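Local structure of pectate lyase 1 (1PXZ) at residues A[42-47]-A[71-76]; A[98-103]-A[122-127]. The protein cleaves pectate by calcium-dependent beta-elimination, though with low activity, and is the major allergen of mountain cedar pollen. All blocks are in the same frame, centred on the assembly; numbering follows the deposited sequence.

Contact 1 (A[42-47]-A[71-76])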
# COMPACT_ATOMS: atom_id res chain seq x y z
N THR A 42 6.73 18.14 13.85
CA THR A 42 8.06 17.56 13.67
C THR A 42 8.35 16.53 14.75
O THR A 42 8.19 16.84 15.94
CB THR A 42 9.17 18.64 13.66
OG1 THR A 42 8.91 19.59 12.61
CG2 THR A 42 10.52 17.99 13.43
N VAL A 43 8.77 15.35 14.32
CA VAL A 43 9.24 14.32 15.23
C VAL A 43 10.69 14.64 15.60
O VAL A 43 11.54 14.65 14.70
CB VAL A 43 9.16 12.89 14.64
CG1 VAL A 43 9.69 11.89 15.65
CG2 VAL A 43 7.72 12.58 14.25
N THR A 44 10.89 14.92 16.89
CA THR A 44 12.24 15.24 17.35
C THR A 44 12.81 14.14 18.24
O THR A 44 13.97 14.21 18.61
CB THR A 44 12.24 16.56 18.14
OG1 THR A 44 11.29 16.45 19.21
CG2 THR A 44 11.76 17.66 17.21
N SER A 45 12.01 13.13 18.59
CA SER A 45 12.44 12.08 19.49
C SER A 45 12.07 10.70 18.96
O SER A 45 11.01 10.57 18.33
CB SER A 45 11.77 12.26 20.85
OG SER A 45 11.94 11.09 21.62
N THR A 46 12.91 9.71 19.25
CA THR A 46 12.64 8.35 18.78
C THR A 46 11.89 7.54 19.81
O THR A 46 11.66 6.35 19.62
CB THR A 46 13.95 7.63 18.43
OG1 THR A 46 14.76 7.56 19.62
CG2 THR A 46 14.75 8.43 17.41
N ASP A 47 11.50 8.18 20.93
CA ASP A 47 10.87 7.46 22.02
C ASP A 47 9.44 7.05 21.66
O ASP A 47 8.87 7.62 20.73
CB ASP A 47 10.79 8.28 23.31
CG ASP A 47 12.13 8.59 23.95
OD1 ASP A 47 13.16 7.98 23.59
OD2 ASP A 47 12.13 9.48 24.84
N ILE A 71 6.55 15.28 9.90
CA ILE A 71 7.88 15.21 9.28
C ILE A 71 8.93 14.89 10.35
O ILE A 71 8.61 14.84 11.53
CB ILE A 71 8.28 16.53 8.62
CG1 ILE A 71 8.29 17.69 9.62
CG2 ILE A 71 7.36 16.87 7.45
CD1 ILE A 71 8.97 18.93 9.08
N PHE A 72 10.17 14.65 9.95
CA PHE A 72 11.15 14.14 10.92
C PHE A 72 12.38 15.03 10.96
O PHE A 72 12.88 15.41 9.90
CB PHE A 72 11.51 12.70 10.57
CG PHE A 72 10.34 11.72 10.65
CD1 PHE A 72 9.42 11.64 9.61
CD2 PHE A 72 10.15 10.89 11.74
CE1 PHE A 72 8.34 10.77 9.67
CE2 PHE A 72 9.08 10.02 11.80
CZ PHE A 72 8.17 9.93 10.76
N SER A 73 12.86 15.38 12.16
CA SER A 73 13.95 16.35 12.32
C SER A 73 15.30 15.77 11.96
O SER A 73 16.31 16.45 11.77
CB SER A 73 13.97 16.85 13.77
OG SER A 73 14.48 15.79 14.59
N GLN A 74 15.42 14.46 11.86
CA GLN A 74 16.69 13.82 11.59
C GLN A 74 16.48 12.39 11.11
O GLN A 74 15.37 11.88 11.24
CB GLN A 74 17.51 13.77 12.89
CG GLN A 74 16.93 12.77 13.86
CD GLN A 74 17.84 12.41 15.02
OE1 GLN A 74 18.43 11.32 15.08
NE2 GLN A 74 17.93 13.34 15.98
N ASN A 75 17.55 11.79 10.60
CA ASN A 75 17.42 10.35 10.35
C ASN A 75 17.02 9.65 11.65
O ASN A 75 17.52 10.00 12.73
CB ASN A 75 18.74 9.76 9.87
CG ASN A 75 19.22 10.24 8.53
OD1 ASN A 75 20.36 9.98 8.14
ND2 ASN A 75 18.39 10.93 7.78
N MET A 76 16.15 8.65 11.58
CA MET A 76 15.65 7.98 12.76
C MET A 76 15.35 6.51 12.51
O MET A 76 14.61 6.24 11.56
CB MET A 76 14.34 8.63 13.20
CG MET A 76 14.55 9.90 14.00
SD MET A 76 12.97 10.57 14.57
CE MET A 76 13.57 12.17 15.14

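Contact 2 (A[98-103]-A[122-127])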
# COMPACT_ATOMS: atom_id res chain seq x y z
N ASP A 98 16.07 9.86 6.63
CA ASP A 98 16.06 8.40 6.52
C ASP A 98 15.31 7.84 7.72
O ASP A 98 15.96 7.69 8.76
CB ASP A 98 17.48 7.84 6.55
CG ASP A 98 18.30 8.29 5.36
OD1 ASP A 98 17.67 8.69 4.35
OD2 ASP A 98 19.54 8.24 5.44
N VAL A 99 14.02 7.57 7.53
CA VAL A 99 13.18 7.05 8.60
C VAL A 99 12.88 5.57 8.40
O VAL A 99 12.38 5.21 7.35
CB VAL A 99 11.85 7.83 8.60
CG1 VAL A 99 10.94 7.33 9.69
CG2 VAL A 99 12.22 9.31 8.70
N HIS A 100 13.22 4.78 9.41
CA HIS A 100 13.06 3.34 9.41
C HIS A 100 12.19 2.96 10.60
O HIS A 100 12.61 3.23 11.73
CB HIS A 100 14.40 2.61 9.48
CG HIS A 100 15.25 2.72 8.26
ND1 HIS A 100 15.90 3.85 7.85
CD2 HIS A 100 15.56 1.79 7.31
CE1 HIS A 100 16.56 3.63 6.73
NE2 HIS A 100 16.37 2.37 6.38
N LEU A 101 11.04 2.35 10.33
CA LEU A 101 10.14 1.79 11.32
C LEU A 101 10.17 0.26 11.26
O LEU A 101 10.51 -0.30 10.21
CB LEU A 101 8.68 2.24 11.09
CG LEU A 101 8.51 3.73 10.78
CD1 LEU A 101 7.06 4.10 10.51
CD2 LEU A 101 9.07 4.53 11.95
N GLY A 102 9.82 -0.42 12.33
CA GLY A 102 9.80 -1.86 12.45
C GLY A 102 10.94 -2.29 13.36
O GLY A 102 10.82 -2.14 14.58
N ASN A 103 12.02 -2.81 12.78
CA ASN A 103 13.21 -3.04 13.62
C ASN A 103 12.94 -3.95 14.81
O ASN A 103 13.49 -3.73 15.89
CB ASN A 103 13.70 -1.67 14.11
CG ASN A 103 13.94 -0.64 13.02
OD1 ASN A 103 14.73 -0.90 12.11
ND2 ASN A 103 13.31 0.54 13.07
N HIS A 122 10.79 4.02 5.25
CA HIS A 122 11.29 2.65 5.18
C HIS A 122 10.58 1.82 6.25
O HIS A 122 10.62 2.24 7.43
CB HIS A 122 12.77 2.58 5.46
CG HIS A 122 13.67 3.41 4.60
ND1 HIS A 122 14.36 2.83 3.55
CD2 HIS A 122 14.01 4.72 4.64
CE1 HIS A 122 15.09 3.77 2.96
NE2 HIS A 122 14.90 4.92 3.59
N ILE A 123 9.96 0.70 5.96
CA ILE A 123 9.40 -0.12 7.04
C ILE A 123 9.89 -1.54 6.83
O ILE A 123 9.68 -2.09 5.75
CB ILE A 123 7.86 -0.09 7.10
CG1 ILE A 123 7.31 1.33 7.04
CG2 ILE A 123 7.37 -0.82 8.34
CD1 ILE A 123 5.80 1.46 6.99
N HIS A 124 10.56 -2.10 7.83
CA HIS A 124 11.03 -3.48 7.70
C HIS A 124 11.25 -4.09 9.08
O HIS A 124 11.38 -3.33 10.04
CB HIS A 124 12.33 -3.51 6.90
CG HIS A 124 13.35 -2.58 7.46
ND1 HIS A 124 14.04 -2.91 8.62
CD2 HIS A 124 13.81 -1.37 7.08
CE1 HIS A 124 14.88 -1.94 8.91
NE2 HIS A 124 14.76 -1.00 8.00
N GLY A 125 11.26 -5.41 9.13
CA GLY A 125 11.42 -6.14 10.38
C GLY A 125 10.22 -6.00 11.30
O GLY A 125 10.38 -6.15 12.51
N CYS A 126 9.01 -5.73 10.79
CA CYS A 126 7.88 -5.63 11.70
C CYS A 126 7.58 -6.98 12.33
O CYS A 126 7.72 -8.04 11.71
CB CYS A 126 6.61 -5.13 10.98
SG CYS A 126 6.91 -3.54 10.15
N ASN A 127 7.17 -6.97 13.58
CA ASN A 127 7.01 -8.23 14.30
C ASN A 127 5.68 -8.33 15.03
O ASN A 127 5.07 -7.30 15.27
CB ASN A 127 8.12 -8.33 15.35
CG ASN A 127 8.26 -9.75 15.86
OD1 ASN A 127 8.16 -10.00 17.06
ND2 ASN A 127 8.50 -10.66 14.92
O HOH W 1 15.49 8.16 2.62

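Contact 1 (A[42-47]-A[71-76])
Strands 39-43 and 68-72 run parallel up to their last residues, where Thr42 pairs with Ile71 and Val43 with Phe72; the pairing ends at Ser73, after which the two chains diverge. Val43 carries the hydrogen bonds. Its N donates to Ile71 O at 2.8 Å along a nearly straight line, N-H...O 176°, and its carbonyl O is gripped twice by one residue: Ser73 N lies 3.0 Å from Val43 O, and Ser73 OG reaches Val43 O on a lone pair at 3.2 Å. The hydroxyl gets there because OG stands between the backbone N and carbonyl carbon of Ser73 (chi1 73°), so Ser73 closes the pairing just where the strands end. On the inner face, Val43 and Phe72 lie side by side and point the same way, with Val43 CB 3.7 Å from Phe72 CD2. On the other face, Ile71 turns CG1 and CD1 against the OG1 side of Thr42, while Thr42 CG2, anti to its backbone N, rests on Ser73 CB. Past the turn, only the Met76 side chain still reaches the other segment, sending an extended chain (chi2 -177°) back toward residues 43-46. Its SD sits 3.7 Å from Val43 CG1, its CE reaches to 3.2 Å from Val43 O, and its CG meets Thr46 CG2 at 3.7 Å. Asp47 N donates to Ser45 OG, forming an ST turn in the loop that follows strand 39-43. The two strands stack at the N-terminal end of the parallel beta-helix, with Val43 and Phe72 turned inward and both covered by Leu58 of helix 58-63.

Contact 2 (A[98-103]-A[122-127])
His100 and His122 stand on the same face of the parallel pair 99-102 and 122-124, and the ring of His124 swings over to complete an aromatic cluster. The first two point the same way, each with CG beside its backbone N, and their rings form an offset stack, planes 6° and centroids 3.9 Å apart. NE2 of His100 lies over the rim of the other ring, 3.4 Å from His122 CG, while His122 CB sits over the His100 face in a CH-pi contact. His124 takes the crowded first torsion (chi1 53°), so that its NE2 meets His100 CD2 at 3.0 Å, rim to rim, with the planes at 67°. The amide of Asn103 stands almost perpendicular to the His124 ring, its OD1 3.4 Å from His124 CE1; its ND2 donates to Ile78 O of the preceding coil, its strongest partner, and to His100 O, approached from above the carbonyl plane, not on a lone pair. Leu101 N bonds to His122 O at 2.9 Å and His124 N to Leu101 O at 3.0 Å. Leu101 and Ile123 face the interior, both against Leu108. Like side chains stacked in register on neighbouring coils are a hallmark of the pectate lyase parallel beta-helix.

In the fold
Both contacts join neighbouring coils of the same beta-helix, with centres about 14 Å apart, and Met76 connects them directly. Met76 opens strand 76-78, which pairs with strand 99-102: Met76 N lies 3.0 Å from Asp98 O and Met76 O 2.9 Å from His100 N, both probable hydrogen bonds. Inside, Phe72 CG packs 3.6 Å from Val99 CG2, so the hydrophobic filling continues from contact 1 into contact 2. Contact 1 lies away from the annotated sites, although residues 71-76 belong to an IgE-binding region. Contact 2 comes closer to the probable calcium site: the side chain of Cys126, disulfide-bonded to Cys107, is about 8 Å from that of Asp173, a probable calcium ligand.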